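Local coordinates for protein Bpsl1147 (Burkholderia pseudomallei, PDB 5A4O) that probably binds DNA, in particular single-stranded DNA, as a dimeric bacterial homolog of the eukaryotic transcription coactivator PC4, at residues A[10-15]-A[20-25]; A[24-29]-A[33-38]; A[40-43]-A[47-50]. All coordinates share one frame; numbering follows the deposited sequence.

Interaction 1. Residues A[10-15]-A[20-25]; sequences IADVQK and RIRISH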
ATOM      1  N   ILE A  10       8.648  10.437  -0.661  1.00 15.05           N
ATOM      2  CA  ILE A  10       9.759   9.653  -0.114  1.00 16.14           C
ATOM      3  C   ILE A  10      10.289   8.754  -1.221  1.00 17.25           C
ATOM      4  O   ILE A  10      11.505   8.640  -1.416  1.00 19.93           O
ATOM      5  CB  ILE A  10       9.299   8.766   1.063  1.00 15.78           C
ATOM      6  CG1 ILE A  10       8.584   9.564   2.141  1.00 14.80           C
ATOM      7  CG2 ILE A  10      10.473   7.992   1.654  1.00 15.68           C
ATOM      8  CD1 ILE A  10       9.354  10.695   2.719  1.00 15.74           C
ATOM      9  N   ALA A  11       9.369   8.113  -1.939  1.00 16.54           N
ATOM     10  CA  ALA A  11       9.710   7.227  -3.059  1.00 16.81           C
ATOM     11  C   ALA A  11       8.631   7.125  -4.141  1.00 16.48           C
ATOM     12  O   ALA A  11       7.400   7.297  -3.921  1.00 14.82           O
ATOM     13  CB  ALA A  11      10.085   5.838  -2.554  1.00 16.39           C
ATOM     14  N   ASP A  12       9.119   6.861  -5.345  1.00 16.26           N
ATOM     15  CA  ASP A  12       8.261   6.883  -6.517  1.00 19.74           C
ATOM     16  C   ASP A  12       8.576   5.627  -7.335  1.00 18.39           C
ATOM     17  O   ASP A  12       9.531   5.637  -8.136  1.00 21.26           O
ATOM     18  CB  ASP A  12       8.630   8.132  -7.313  1.00 23.74           C
ATOM     19  CG  ASP A  12       7.574   8.551  -8.260  1.00 26.72           C
ATOM     20  OD1 ASP A  12       6.377   8.369  -7.943  1.00 31.57           O
ATOM     21  OD2 ASP A  12       7.939   9.105  -9.328  1.00 31.17           O
ATOM     22  N   VAL A  13       7.810   4.565  -7.111  1.00 15.04           N
ATOM     23  CA  VAL A  13       8.106   3.231  -7.668  1.00 13.60           C
ATOM     24  C   VAL A  13       7.372   3.092  -8.980  1.00 12.70           C
ATOM     25  O   VAL A  13       6.135   3.043  -9.010  1.00 11.82           O
ATOM     26  CB  VAL A  13       7.674   2.102  -6.736  1.00 13.87           C
ATOM     27  CG1 VAL A  13       8.019   0.751  -7.350  1.00 14.16           C
ATOM     28  CG2 VAL A  13       8.239   2.288  -5.345  1.00 14.93           C
ATOM     29  N   GLN A  14       8.126   3.045 -10.068  1.00 11.96           N
ATOM     30  CA  GLN A  14       7.527   3.013 -11.385  1.00 12.96           C
ATOM     31  C   GLN A  14       6.943   1.641 -11.685  1.00 13.61           C
ATOM     32  O   GLN A  14       7.622   0.608 -11.511  1.00 14.03           O
ATOM     33  CB  GLN A  14       8.546   3.378 -12.479  1.00 12.38           C
ATOM     34  CG  GLN A  14       9.095   4.775 -12.341  1.00 12.95           C
ATOM     35  CD  GLN A  14      10.338   5.020 -13.181  1.00 13.02           C
ATOM     36  OE1 GLN A  14      10.801   4.139 -13.895  1.00 14.11           O
ATOM     37  NE2 GLN A  14      10.892   6.226 -13.077  1.00 13.86           N
ATOM     38  N   LYS A  15       5.679   1.626 -12.107  1.00 14.09           N
ATOM     39  CA  LYS A  15       5.018   0.397 -12.585  1.00 15.99           C
ATOM     40  C   LYS A  15       5.073   0.274 -14.090  1.00 17.46           C
ATOM     41  O   LYS A  15       5.191  -0.836 -14.634  1.00 20.49           O
ATOM     42  CB  LYS A  15       3.542   0.381 -12.199  1.00 18.57           C
ATOM     43  CG  LYS A  15       3.308   0.201 -10.727  1.00 20.18           C
ATOM     44  CD  LYS A  15       1.834  -0.046 -10.348  1.00 22.63           C
ATOM     45  CE  LYS A  15       1.100  -0.972 -11.307  1.00 25.60           C
ATOM     46  NZ  LYS A  15       0.266  -1.942 -10.553  1.00 28.35           N
ATOM     47  N   ARG A  20       2.582   4.704 -11.268  1.00 15.24           N
ATOM     48  CA  ARG A  20       3.645   4.580 -10.285  1.00 14.30           C
ATOM     49  C   ARG A  20       3.005   4.358  -8.968  1.00 13.29           C
ATOM     50  O   ARG A  20       1.827   4.652  -8.793  1.00 12.11           O
ATOM     51  CB  ARG A  20       4.472   5.854 -10.222  1.00 14.75           C
ATOM     52  CG  ARG A  20       5.225   6.149 -11.478  1.00 15.21           C
ATOM     53  CD  ARG A  20       5.997   7.451 -11.327  1.00 16.54           C
ATOM     54  NE  ARG A  20       6.605   7.836 -12.576  1.00 18.80           N
ATOM     55  CZ  ARG A  20       7.293   8.956 -12.773  1.00 20.69           C
ATOM     56  NH1 ARG A  20       7.482   9.828 -11.797  1.00 20.14           N
ATOM     57  NH2 ARG A  20       7.782   9.206 -13.973  1.00 21.68           N
ATOM     58  N   ILE A  21       3.769   3.799  -8.050  1.00 13.16           N
ATOM     59  CA  ILE A  21       3.357   3.724  -6.664  1.00 13.85           C
ATOM     60  C   ILE A  21       4.150   4.798  -5.908  1.00 12.98           C
ATOM     61  O   ILE A  21       5.384   4.707  -5.804  1.00 13.17           O
ATOM     62  CB  ILE A  21       3.608   2.354  -6.040  1.00 14.64           C
ATOM     63  CG1 ILE A  21       2.866   1.245  -6.795  1.00 17.04           C
ATOM     64  CG2 ILE A  21       3.272   2.388  -4.543  1.00 15.31           C
ATOM     65  CD1 ILE A  21       1.357   1.321  -6.744  1.00 19.06           C
ATOM     66  N   ARG A  22       3.444   5.814  -5.393  1.00 12.13           N
ATOM     67  CA  ARG A  22       4.072   6.925  -4.668  1.00 12.10           C
ATOM     68  C   ARG A  22       3.956   6.729  -3.159  1.00 11.41           C
ATOM     69  O   ARG A  22       2.875   6.475  -2.637  1.00 10.92           O
ATOM     70  CB  ARG A  22       3.428   8.252  -5.075  1.00 14.29           C
ATOM     71  CG  ARG A  22       4.036   9.485  -4.357  1.00 16.00           C
ATOM     72  CD  ARG A  22       3.419  10.838  -4.762  1.00 19.05           C
ATOM     73  NE  ARG A  22       4.014  11.996  -3.990  1.00 23.35           N
ATOM     74  CZ  ARG A  22       3.411  12.749  -3.039  1.00 22.96           C
ATOM     75  NH1 ARG A  22       2.144  12.566  -2.684  1.00 25.01           N
ATOM     76  NH2 ARG A  22       4.080  13.742  -2.454  1.00 24.38           N
ATOM     77  N   ILE A  23       5.080   6.824  -2.465  1.00 10.63           N
ATOM     78  CA  ILE A  23       5.113   6.681  -1.039  1.00 10.70           C
ATOM     79  C   ILE A  23       5.427   8.072  -0.570  1.00 11.01           C
ATOM     80  O   ILE A  23       6.449   8.639  -0.979  1.00 11.86           O
ATOM     81  CB  ILE A  23       6.215   5.692  -0.599  1.00 11.10           C
ATOM     82  CG1 ILE A  23       5.871   4.276  -1.127  1.00 11.45           C
ATOM     83  CG2 ILE A  23       6.348   5.677   0.916  1.00 11.14           C
ATOM     84  CD1 ILE A  23       6.935   3.250  -0.865  1.00 12.13           C
ATOM     85  N   SER A  24       4.517   8.645   0.212  1.00 10.73           N
ATOM     86  CA  SER A  24       4.638  10.028   0.653  1.00 12.06           C
ATOM     87  C   SER A  24       4.410  10.115   2.172  1.00 12.67           C
ATOM     88  O   SER A  24       3.865   9.204   2.798  1.00 12.08           O
ATOM     89  CB  SER A  24       3.696  10.919  -0.145  1.00 13.01           C
ATOM     90  OG  SER A  24       2.337  10.580   0.092  1.00 14.65           O
ATOM     91  N   HIS A  25       4.898  11.191   2.758  1.00 13.87           N
ATOM     92  CA  HIS A  25       4.751  11.445   4.167  1.00 14.82           C
ATOM     93  C   HIS A  25       4.179  12.837   4.315  1.00 15.83           C
ATOM     94  O   HIS A  25       4.609  13.757   3.640  1.00 15.15           O
ATOM     95  CB  HIS A  25       6.100  11.339   4.891  1.00 15.84           C
ATOM     96  CG  HIS A  25       5.976  11.532   6.364  1.00 16.44           C
ATOM     97  ND1 HIS A  25       6.025  12.778   6.948  1.00 17.53           N
ATOM     98  CD2 HIS A  25       5.720  10.660   7.366  1.00 17.16           C
ATOM     99  CE1 HIS A  25       5.834  12.659   8.252  1.00 18.06           C
ATOM    100  NE2 HIS A  25       5.659  11.382   8.531  1.00 18.08           N
TER
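Ala11 and Ile23, and likewise Val13 and Ile21, face each other as hydrogen-bonded pairs of an antiparallel hairpin, the two strand axes running 168° apart in direction. Val13 is held twice: its N donates to Ile21 O, and its O accepts from Ile21 N at 2.7 Å. The regular pattern is interrupted by a classic beta bulge, where Ile10 and Ala11 both stand opposite Ile23. There Ile23 O accepts from Ile10 N (2.9 Å) and Ala11 N (3.1 Å), the second bond being nearly straight.

Side chains alternate between two faces. On the face of Asp12 and Arg20, the arginine chain runs extended from CG to NE and its NH1 meets Asp12 OD2 at 2.6 Å, a salt bridge. The two flat groups are turned 70° apart and the N-H...O angle is 130°, which makes this a short but bent bond. Gln14 lies alongside the same arginine, its CG 4.0 Å from Arg20 NE. The other face, with Ala11, Val13, Ile21 and Ile23, is apolar: Val13 CB comes within 4.1 Å of Ile21 CB. From the strand end, Lys15 brings its aliphatic CD to Ile21 CD1 at 3.9 Å.

Strand 31-41 flanks 20-25 on the side away from 10-15, bonding through Val39, Arg37 and Asp35. The apolar face meets the second subunit, where Ala11 packs on Gly67 and Val13 on Gln63 of that chain's helix 61-73.

Interaction 2. Residues A[24-29]-A[33-38]; sequences SHRWYR and YVDVRL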
ATOM      1  N   SER A  24       4.517   8.645   0.212  1.00 10.73           N
ATOM      2  CA  SER A  24       4.638  10.028   0.653  1.00 12.06           C
ATOM      3  C   SER A  24       4.410  10.115   2.172  1.00 12.67           C
ATOM      4  O   SER A  24       3.865   9.204   2.798  1.00 12.08           O
ATOM      5  CB  SER A  24       3.696  10.919  -0.145  1.00 13.01           C
ATOM      6  OG  SER A  24       2.337  10.580   0.092  1.00 14.65           O
ATOM      7  N   HIS A  25       4.898  11.191   2.758  1.00 13.87           N
ATOM      8  CA  HIS A  25       4.751  11.445   4.167  1.00 14.82           C
ATOM      9  C   HIS A  25       4.179  12.837   4.315  1.00 15.83           C
ATOM     10  O   HIS A  25       4.609  13.757   3.640  1.00 15.15           O
ATOM     11  CB  HIS A  25       6.100  11.339   4.891  1.00 15.84           C
ATOM     12  CG  HIS A  25       5.976  11.532   6.364  1.00 16.44           C
ATOM     13  ND1 HIS A  25       6.025  12.778   6.948  1.00 17.53           N
ATOM     14  CD2 HIS A  25       5.720  10.660   7.366  1.00 17.16           C
ATOM     15  CE1 HIS A  25       5.834  12.659   8.252  1.00 18.06           C
ATOM     16  NE2 HIS A  25       5.659  11.382   8.531  1.00 18.08           N
ATOM     17  N   ARG A  26       3.172  13.005   5.170  1.00 16.84           N
ATOM     18  CA  ARG A  26       2.684  14.341   5.427  1.00 20.04           C
ATOM     19  C   ARG A  26       2.215  14.519   6.864  1.00 18.36           C
ATOM     20  O   ARG A  26       2.033  13.530   7.596  1.00 15.68           O
ATOM     21  CB  ARG A  26       1.583  14.734   4.470  1.00 23.03           C
ATOM     22  CG  ARG A  26       0.360  13.890   4.568  1.00 26.10           C
ATOM     23  CD  ARG A  26      -0.660  14.271   3.502  1.00 29.48           C
ATOM     24  NE  ARG A  26      -1.995  14.110   4.058  1.00 34.59           N
ATOM     25  CZ  ARG A  26      -2.605  12.942   4.257  1.00 37.73           C
ATOM     26  NH1 ARG A  26      -2.024  11.798   3.916  1.00 38.25           N
ATOM     27  NH2 ARG A  26      -3.823  12.926   4.783  1.00 41.55           N
ATOM     28  N   TRP A  27       2.111  15.784   7.257  1.00 17.82           N
ATOM     29  CA  TRP A  27       1.630  16.141   8.593  1.00 17.70           C
ATOM     30  C   TRP A  27       0.347  16.945   8.464  1.00 16.67           C
ATOM     31  O   TRP A  27       0.168  17.736   7.515  1.00 18.92           O
ATOM     32  CB  TRP A  27       2.659  16.996   9.279  1.00 18.62           C
ATOM     33  CG  TRP A  27       3.972  16.362   9.571  1.00 18.34           C
ATOM     34  CD1 TRP A  27       5.026  16.217   8.734  1.00 17.84           C
ATOM     35  CD2 TRP A  27       4.384  15.874  10.830  1.00 18.71           C
ATOM     36  NE1 TRP A  27       6.080  15.637   9.400  1.00 18.59           N
ATOM     37  CE2 TRP A  27       5.696  15.409  10.690  1.00 17.97           C
ATOM     38  CE3 TRP A  27       3.746  15.747  12.065  1.00 19.23           C
ATOM     39  CZ2 TRP A  27       6.404  14.858  11.744  1.00 19.65           C
ATOM     40  CZ3 TRP A  27       4.446  15.221  13.114  1.00 20.30           C
ATOM     41  CH2 TRP A  27       5.767  14.776  12.950  1.00 19.71           C
ATOM     42  N   TYR A  28      -0.575  16.763   9.390  1.00 15.93           N
ATOM     43  CA  TYR A  28      -1.726  17.671   9.468  1.00 15.73           C
ATOM     44  C   TYR A  28      -2.157  17.732  10.929  1.00 16.34           C
ATOM     45  O   TYR A  28      -2.326  16.688  11.575  1.00 15.35           O
ATOM     46  CB  TYR A  28      -2.904  17.268   8.565  1.00 16.09           C
ATOM     47  CG  TYR A  28      -3.808  18.473   8.424  1.00 17.31           C
ATOM     48  CD1 TYR A  28      -3.538  19.471   7.488  1.00 17.80           C
ATOM     49  CD2 TYR A  28      -4.848  18.681   9.316  1.00 17.26           C
ATOM     50  CE1 TYR A  28      -4.318  20.616   7.415  1.00 17.97           C
ATOM     51  CE2 TYR A  28      -5.639  19.801   9.240  1.00 18.24           C
ATOM     52  CZ  TYR A  28      -5.366  20.776   8.301  1.00 18.01           C
ATOM     53  OH  TYR A  28      -6.180  21.903   8.309  1.00 18.08           O
ATOM     54  N   ARG A  29      -2.283  18.967  11.417  1.00 17.53           N
ATOM     55  CA  ARG A  29      -2.627  19.293  12.815  1.00 19.06           C
ATOM     56  C   ARG A  29      -1.718  18.512  13.769  1.00 19.04           C
ATOM     57  O   ARG A  29      -2.159  17.976  14.805  1.00 18.45           O
ATOM     58  CB  ARG A  29      -4.114  19.057  13.080  1.00 20.90           C
ATOM     59  CG  ARG A  29      -4.795  20.166  13.885  1.00 22.47           C
ATOM     60  CD  ARG A  29      -4.172  20.362  15.269  1.00 24.79           C
ATOM     61  NE  ARG A  29      -4.522  21.672  15.818  1.00 25.61           N
ATOM     62  CZ  ARG A  29      -5.698  22.001  16.359  1.00 25.32           C
ATOM     63  NH1 ARG A  29      -6.682  21.106  16.483  1.00 23.94           N
ATOM     64  NH2 ARG A  29      -5.885  23.242  16.798  1.00 22.56           N
ATOM     65  N   TYR A  33       1.128  11.066   8.662  1.00 17.55           N
ATOM     66  CA  TYR A  33       0.369  10.193   7.778  1.00 20.35           C
ATOM     67  C   TYR A  33       1.389   9.633   6.767  1.00 18.64           C
ATOM     68  O   TYR A  33       2.055  10.408   6.132  1.00 18.27           O
ATOM     69  CB  TYR A  33      -0.705  10.999   7.005  1.00 21.63           C
ATOM     70  CG  TYR A  33      -1.806  11.655   7.814  1.00 24.30           C
ATOM     71  CD1 TYR A  33      -1.549  12.735   8.664  1.00 25.09           C
ATOM     72  CD2 TYR A  33      -3.140  11.251   7.661  1.00 27.40           C
ATOM     73  CE1 TYR A  33      -2.573  13.341   9.401  1.00 27.83           C
ATOM     74  CE2 TYR A  33      -4.180  11.862   8.369  1.00 28.47           C
ATOM     75  CZ  TYR A  33      -3.895  12.894   9.252  1.00 31.26           C
ATOM     76  OH  TYR A  33      -4.921  13.494   9.991  1.00 33.37           O
ATOM     77  N   VAL A  34       1.515   8.309   6.637  1.00 19.24           N
ATOM     78  CA  VAL A  34       2.282   7.715   5.552  1.00 17.83           C
ATOM     79  C   VAL A  34       1.280   7.208   4.519  1.00 17.26           C
ATOM     80  O   VAL A  34       0.335   6.496   4.848  1.00 15.53           O
ATOM     81  CB  VAL A  34       3.191   6.562   6.019  1.00 20.07           C
ATOM     82  CG1 VAL A  34       3.898   5.901   4.833  1.00 19.52           C
ATOM     83  CG2 VAL A  34       4.219   7.084   7.011  1.00 21.35           C
ATOM     84  N   ASP A  35       1.486   7.591   3.270  1.00 15.03           N
ATOM     85  CA  ASP A  35       0.564   7.251   2.216  1.00 16.16           C
ATOM     86  C   ASP A  35       1.286   6.397   1.183  1.00 14.52           C
ATOM     87  O   ASP A  35       2.435   6.689   0.813  1.00 12.85           O
ATOM     88  CB  ASP A  35       0.077   8.558   1.609  1.00 17.61           C
ATOM     89  CG  ASP A  35      -1.150   8.401   0.780  1.00 20.21           C
ATOM     90  OD1 ASP A  35      -2.240   8.311   1.357  1.00 20.25           O
ATOM     91  OD2 ASP A  35      -1.027   8.426  -0.465  1.00 21.33           O
ATOM     92  N   VAL A  36       0.621   5.344   0.712  1.00 13.19           N
ATOM     93  CA  VAL A  36       1.175   4.454  -0.311  1.00 12.73           C
ATOM     94  C   VAL A  36       0.085   4.337  -1.348  1.00 11.68           C
ATOM     95  O   VAL A  36      -0.984   3.846  -1.038  1.00 10.33           O
ATOM     96  CB  VAL A  36       1.494   3.063   0.256  1.00 13.42           C
ATOM     97  CG1 VAL A  36       2.011   2.146  -0.823  1.00 13.48           C
ATOM     98  CG2 VAL A  36       2.480   3.183   1.411  1.00 14.28           C
ATOM     99  N   ARG A  37       0.325   4.828  -2.561  1.00 11.21           N
ATOM    100  CA  ARG A  37      -0.818   5.116  -3.474  1.00 11.76           C
ATOM    101  C   ARG A  37      -0.442   5.004  -4.907  1.00 11.59           C
ATOM    102  O   ARG A  37       0.584   5.532  -5.316  1.00 11.93           O
ATOM    103  CB  ARG A  37      -1.337   6.545  -3.225  1.00 12.61           C
ATOM    104  CG  ARG A  37      -2.710   6.882  -3.845  1.00 12.71           C
ATOM    105  CD  ARG A  37      -3.322   8.140  -3.225  1.00 12.32           C
ATOM    106  NE  ARG A  37      -3.558   7.953  -1.799  1.00 12.93           N
ATOM    107  CZ  ARG A  37      -4.574   7.287  -1.259  1.00 13.10           C
ATOM    108  NH1 ARG A  37      -5.555   6.777  -1.986  1.00 13.72           N
ATOM    109  NH2 ARG A  37      -4.635   7.173   0.064  1.00 14.12           N
ATOM    110  N   LEU A  38      -1.310   4.338  -5.664  1.00 12.41           N
ATOM    111  CA  LEU A  38      -1.253   4.316  -7.105  1.00 12.54           C
ATOM    112  C   LEU A  38      -1.551   5.728  -7.670  1.00 12.57           C
ATOM    113  O   LEU A  38      -2.610   6.332  -7.397  1.00 12.46           O
ATOM    114  CB  LEU A  38      -2.230   3.276  -7.654  1.00 13.51           C
ATOM    115  CG  LEU A  38      -2.299   3.203  -9.184  1.00 14.40           C
ATOM    116  CD1 LEU A  38      -0.996   2.658  -9.678  1.00 14.78           C
ATOM    117  CD2 LEU A  38      -3.483   2.365  -9.672  1.00 16.43           C
TER
HETATM  118  O   HOH W   1       1.323   8.756  -1.728  1.00 14.57           O
HETATM  119  O   HOH W   2      -4.749  15.455  11.711  1.00 20.95           O
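Arg26 brings its guanidinium to the Tyr33 ring in an off-centre cation-pi contact on the more polar, wetter face of this hairpin: Arg26 CZ lies 4.3 Å from the ring centroid and the planes are 39° apart. Arg26 CG sits between the backbone N and the carbonyl carbon (chi1 63°), and the chain then bends at chi3 to reach the ring. Beyond it, Asp35 is gripped side-on by Arg37, NE to OD2 at 2.9 Å and NH2 to OD1 at 3.0 Å, which should fix the carboxylate's rotation. One water links Ser24 OG to Asp35 OD2; another spans Tyr28 O and Tyr33 OH, 2.6 Å from the latter, toward the loose hairpin end.

The closely knit part is the backbone and the buried face. Four amide bonds join the antiparallel pairs Ser24 with Asp35 and Arg26 with Tyr33; Asp35 N to Ser24 O, 2.9 Å and 175°, is nearly straight. Between them, in the non-hydrogen-bonded pair, Val34 CG2 touches the edge of the His25 ring at CD2, 3.9 Å away, while NE2 of that ring bonds to Arg32. Leu68 of the second subunit packs on Val34, and its Ile54 on Val36.

Both strands are interior to the sheet: strand 8-16 borders 24-29 through Lys8, and strand 47-56 borders 33-38 through Ile56 and Ile54.

Interaction 3. Residues A[40-43]-A[47-50]; sequences VVDR and FVPT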
ATOM      1  N   VAL A  40      -1.421   7.924 -11.446  1.00 16.40           N
ATOM      2  CA  VAL A  40      -1.537   7.649 -12.878  1.00 19.95           C
ATOM      3  C   VAL A  40      -1.446   8.910 -13.735  1.00 23.09           C
ATOM      4  O   VAL A  40      -1.828   9.960 -13.320  1.00 21.81           O
ATOM      5  CB  VAL A  40      -2.853   6.920 -13.262  1.00 19.08           C
ATOM      6  CG1 VAL A  40      -3.059   5.642 -12.493  1.00 18.99           C
ATOM      7  CG2 VAL A  40      -4.009   7.836 -13.088  1.00 19.91           C
ATOM      8  N   VAL A  41      -0.923   8.756 -14.940  1.00 26.79           N
ATOM      9  CA  VAL A  41      -0.663   9.899 -15.756  1.00 33.09           C
ATOM     10  C   VAL A  41      -1.940  10.587 -16.155  1.00 35.96           C
ATOM     11  O   VAL A  41      -2.953   9.989 -16.320  1.00 34.82           O
ATOM     12  CB  VAL A  41       0.020   9.576 -17.082  1.00 34.60           C
ATOM     13  CG1 VAL A  41       1.517   9.695 -17.063  1.00 35.94           C
ATOM     14  CG2 VAL A  41      -0.509   8.335 -17.713  1.00 36.58           C
ATOM     15  N   ASP A  42      -1.791  11.888 -16.288  1.00 45.94           N
ATOM     16  CA  ASP A  42      -2.715  12.796 -16.937  1.00 52.45           C
ATOM     17  C   ASP A  42      -2.091  12.924 -18.290  1.00 54.38           C
ATOM     18  O   ASP A  42      -2.534  12.343 -19.219  1.00 53.14           O
ATOM     19  CB  ASP A  42      -2.672  14.189 -16.261  1.00 50.89           C
ATOM     20  CG  ASP A  42      -4.021  14.710 -15.909  1.00 53.96           C
ATOM     21  OD1 ASP A  42      -5.009  14.042 -16.236  1.00 55.28           O
ATOM     22  OD2 ASP A  42      -4.070  15.754 -15.244  1.00 52.67           O
ATOM     23  N   ARG A  43      -0.984  13.646 -18.298  1.00 57.19           N
ATOM     24  CA  ARG A  43      -0.003  13.768 -19.288  1.00 57.69           C
ATOM     25  C   ARG A  43       1.163  14.231 -18.422  1.00 59.52           C
ATOM     26  O   ARG A  43       0.967  14.538 -17.241  1.00 55.94           O
ATOM     27  CB  ARG A  43      -0.405  14.860 -20.267  1.00 57.42           C
ATOM     28  CG  ARG A  43      -1.271  15.958 -19.713  1.00 56.65           C
ATOM     29  CD  ARG A  43      -2.586  15.961 -20.432  1.00 56.09           C
ATOM     30  NE  ARG A  43      -3.376  14.802 -20.081  1.00 54.20           N
ATOM     31  CZ  ARG A  43      -4.362  14.800 -19.218  1.00 55.42           C
ATOM     32  NH1 ARG A  43      -4.692  15.914 -18.604  1.00 58.50           N
ATOM     33  NH2 ARG A  43      -5.025  13.673 -18.954  1.00 55.64           N
ATOM     34  N   PHE A  47       1.152  13.143 -12.848  1.00 33.38           N
ATOM     35  CA  PHE A  47       0.558  11.963 -12.283  1.00 27.84           C
ATOM     36  C   PHE A  47      -0.474  12.455 -11.329  1.00 25.33           C
ATOM     37  O   PHE A  47      -0.316  13.482 -10.739  1.00 26.39           O
ATOM     38  CB  PHE A  47       1.567  11.085 -11.613  1.00 25.61           C
ATOM     39  CG  PHE A  47       2.392  10.317 -12.571  1.00 24.39           C
ATOM     40  CD1 PHE A  47       3.465  10.907 -13.154  1.00 25.53           C
ATOM     41  CD2 PHE A  47       2.082   9.033 -12.905  1.00 23.18           C
ATOM     42  CE1 PHE A  47       4.255  10.208 -14.037  1.00 24.46           C
ATOM     43  CE2 PHE A  47       2.855   8.339 -13.803  1.00 24.61           C
ATOM     44  CZ  PHE A  47       3.939   8.946 -14.370  1.00 24.20           C
ATOM     45  N   VAL A  48      -1.543  11.713 -11.233  1.00 21.65           N
ATOM     46  CA  VAL A  48      -2.635  12.076 -10.381  1.00 21.07           C
ATOM     47  C   VAL A  48      -3.013  10.929  -9.456  1.00 18.36           C
ATOM     48  O   VAL A  48      -2.904   9.821  -9.832  1.00 17.03           O
ATOM     49  CB  VAL A  48      -3.818  12.455 -11.228  1.00 21.97           C
ATOM     50  CG1 VAL A  48      -4.951  12.932 -10.389  1.00 23.94           C
ATOM     51  CG2 VAL A  48      -3.383  13.516 -12.207  1.00 23.46           C
ATOM     52  N   PRO A  49      -3.392  11.226  -8.220  1.00 18.66           N
ATOM     53  CA  PRO A  49      -3.605  10.121  -7.285  1.00 18.03           C
ATOM     54  C   PRO A  49      -4.914   9.411  -7.570  1.00 17.21           C
ATOM     55  O   PRO A  49      -5.822   9.983  -8.227  1.00 17.31           O
ATOM     56  CB  PRO A  49      -3.656  10.821  -5.918  1.00 18.44           C
ATOM     57  CG  PRO A  49      -4.219  12.179  -6.234  1.00 19.64           C
ATOM     58  CD  PRO A  49      -3.615  12.538  -7.572  1.00 20.13           C
ATOM     59  N   THR A  50      -5.012   8.168  -7.103  1.00 15.80           N
ATOM     60  CA  THR A  50      -6.217   7.386  -7.197  1.00 14.24           C
ATOM     61  C   THR A  50      -6.670   6.984  -5.802  1.00 12.99           C
ATOM     62  O   THR A  50      -5.993   7.275  -4.855  1.00 11.44           O
ATOM     63  CB  THR A  50      -5.975   6.100  -7.976  1.00 14.82           C
ATOM     64  OG1 THR A  50      -5.137   5.239  -7.206  1.00 13.91           O
ATOM     65  CG2 THR A  50      -5.280   6.379  -9.317  1.00 15.87           C
TER
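Two amide bonds tie Val40 to Val48 in this short antiparallel contact, Val40 N to Val48 O at 2.9 Å and Val48 N to Val40 O at 2.7 Å, and one step further along Val41 and Phe47 make a non-hydrogen-bonded pair. Val41 CA and Phe47 CA are 4.2 Å apart. A CA-H...O contact from Phe47 CA to Val40 O supplements the two amide bonds.

The main side-chain meeting is between Val41 and Phe47, which lie side by side and point the same way. Methyl CG1 of Val41 stands over one face of the phenyl ring, 4.0 Å from its centroid and 22° off the ring normal, a CH-pi contact displaced toward the rim: its nearest ring atom is Phe47 CZ at 3.7 Å. With Phe47 CG anti to its carbonyl carbon (chi1 -76°), the ring lies beside the partner backbone, CD2 3.6 Å from Val41 N.

The face of Val40 and Val48 carries smaller contacts. Val40 CG1 meets Thr50 CG2 at 3.9 Å, the two side chains crossing at about a right angle, and Thr50 OG1 hydrogen-bonds with Leu38 O and Gln52 N. Toward the turn, Val48 CG2 touches the carboxylate of Asp42, 3.8 Å from OD2. That acid forms a salt bridge with the next residue, Asp42 OD1 to Arg43 NH2, and its CB lies over the centre of the Arg43 guanidinium.

Phe47 also packs on Tyr4, Val39 and Arg20, joining this hairpin to the N-terminal segment and strand 19-28. Across 40-43 and 47-50, two amide bonds and methyl-ring packing hold the pairing, while the charged groups of Asp42 and Arg43 bond within the turn-side segment, so cohesion between the segments is mainly backbone bonding and apolar contact.

In the fold
The three contacts are successive hairpins of one antiparallel sheet whose strands lie side by side in chain order. Interactions 1 and 2, centres about 11 Å apart, share Ser24 and His25 on strand 19-28; Arg22 N probably bonds to Arg37 O at 2.9 Å, and Ile21 CG2 packs on Val36 CG1. Interactions 2 and 3, centres about 17 Å apart, use strand 31-41, and Arg37 NH1 probably bonds to Thr50 O, also at 2.9 Å. Interaction 3 reaches interaction 1, centres about 12 Å apart, where Phe47 CZ touches Arg20 NE at 3.4 Å. Interactions 1 and 2 touch the second subunit; interaction 3 does not, placing it away from the dimer interface.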